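Beta-galactosidase (PDB 3TTY) hydrolyses beta-galactosides, releasing terminal galactose, and binds galactose in the pocket of its TIM-barrel domain. Local coordinates at residues A290-L293 against M294-L297. Sequence-based numbering, arbitrary orientation.
Sequences AHNL and MRGL
Asn292 and Arg295 cross at a slant, about one turn apart on helix 284-296, which links strands 273-275 and 303-307 in a beta-alpha-beta unit of the TIM barrel. They illustrate how one barrel helix can face two environments. Main-chain bonds tie the turns together. Arg295 N donates to His291 O (3.0 Å) and Gly296 N to Asn292 O (3.0 Å), whereas Leu297 N reaches Leu293 O only weakly. Met294 N donates to Ala290 O at 3.0 Å and makes a second, weak bond to His291 O. On the polar face, OD1 of Asn292 lies over a face of the Arg295 guanidinium, 3.1 Å from NH2, and the amide and guanidinium planes are turned 46° apart. That approach is too poorly angled for a hydrogen bond, and both groups bond elsewhere: Asn292 OD1 accepts from the backbone N of Met443 while its ND2 bonds to Thr441 O and Tyr431 OH, and Arg295 pairs with Asp442 and donates to His337 O. The Arg295 chain runs extended through chi2 and bends at chi3 (81°), which swings the guanidinium back toward Asn292. With an alanine here in place of Asn292, the N-H of Met443 is likely to lose its side-chain acceptor, the ND2 bonds to Tyr431 OH and Thr441 O would go, and one face of the guanidinium would be uncovered. On the apolar face, both leucines pack on Phe263 and Trp405, and Leu297 sets CD2 4.4 Å from Leu293 CG. The thioether chain of Met294, bent at chi2 and chi3, brings its CE methyl to 3.9 Å from the same Leu293 CG.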
loop_
_atom_site.group_PDB
_atom_site.type_symbol
_atom_site.label_atom_id
_atom_site.label_comp_id
_atom_site.label_asym_id
_atom_site.label_seq_id
_atom_site.Cartn_x
_atom_site.Cartn_y
_atom_site.Cartn_z
ATOM N N ALA A 290 27.328 -7.839 7.857
ATOM C CA ALA A 290 27.120 -6.616 8.643
ATOM C C ALA A 290 28.173 -6.387 9.752
ATOM O O ALA A 290 28.686 -5.275 9.905
ATOM C CB ALA A 290 25.689 -6.560 9.212
ATOM N N HIS A 291 28.491 -7.426 10.524
ATOM C CA HIS A 291 29.550 -7.305 11.517
ATOM C C HIS A 291 30.820 -6.925 10.773
ATOM O O HIS A 291 31.587 -6.057 11.206
ATOM C CB HIS A 291 29.813 -8.631 12.241
ATOM C CG HIS A 291 28.690 -9.108 13.114
ATOM N ND1 HIS A 291 28.230 -8.399 14.201
ATOM C CD2 HIS A 291 27.976 -10.262 13.090
ATOM C CE1 HIS A 291 27.262 -9.078 14.792
ATOM N NE2 HIS A 291 27.092 -10.213 14.136
ATOM N N ASN A 292 31.046 -7.616 9.657
ATOM C CA ASN A 292 32.216 -7.386 8.824
ATOM C C ASN A 292 32.326 -5.918 8.428
ATOM O O ASN A 292 33.364 -5.290 8.616
ATOM C CB ASN A 292 32.144 -8.262 7.576
ATOM C CG ASN A 292 33.506 -8.506 6.950
ATOM O OD1 ASN A 292 34.314 -7.581 6.787
ATOM N ND2 ASN A 292 33.766 -9.757 6.593
ATOM N N LEU A 293 31.238 -5.367 7.902
ATOM C CA LEU A 293 31.221 -3.969 7.502
ATOM C C LEU A 293 31.542 -3.063 8.680
ATOM O O LEU A 293 32.154 -2.014 8.517
ATOM C CB LEU A 293 29.853 -3.596 6.919
ATOM C CG LEU A 293 29.697 -2.144 6.476
ATOM C CD1 LEU A 293 30.627 -1.845 5.291
ATOM C CD2 LEU A 293 28.260 -1.861 6.109
ATOM N N MET A 294 31.129 -3.455 9.878
ATOM C CA MET A 294 31.345 -2.589 11.029
ATOM C C MET A 294 32.826 -2.559 11.379
ATOM O O MET A 294 33.356 -1.553 11.865
ATOM C CB MET A 294 30.510 -3.041 12.230
ATOM C CG MET A 294 28.997 -2.950 12.044
ATOM S SD MET A 294 28.344 -1.289 11.820
ATOM C CE MET A 294 28.332 -1.167 10.028
ATOM N N ARG A 295 33.484 -3.683 11.149
ATOM C CA ARG A 295 34.922 -3.766 11.320
ATOM C C ARG A 295 35.607 -2.885 10.276
ATOM O O ARG A 295 36.612 -2.231 10.554
ATOM C CB ARG A 295 35.377 -5.213 11.164
ATOM C CG ARG A 295 36.853 -5.416 11.341
ATOM C CD ARG A 295 37.187 -6.896 11.319
ATOM N NE ARG A 295 37.286 -7.459 9.975
ATOM C CZ ARG A 295 36.525 -8.446 9.503
ATOM N NH1 ARG A 295 35.562 -8.978 10.251
ATOM N NH2 ARG A 295 36.735 -8.905 8.272
ATOM N N GLY A 296 35.049 -2.867 9.073
ATOM C CA GLY A 296 35.651 -2.123 7.979
ATOM C C GLY A 296 35.520 -0.618 8.123
ATOM O O GLY A 296 36.293 0.140 7.536
ATOM N N LEU A 297 34.550 -0.172 8.908
ATOM C CA LEU A 297 34.322 1.259 9.025
ATOM C C LEU A 297 35.592 1.971 9.485
ATOM O O LEU A 297 35.852 3.094 9.074
ATOM C CB LEU A 297 33.142 1.570 9.960
ATOM C CG LEU A 297 31.746 1.129 9.509
ATOM C CD1 LEU A 297 30.666 1.679 10.449
ATOM C CD2 LEU A 297 31.492 1.574 8.056
#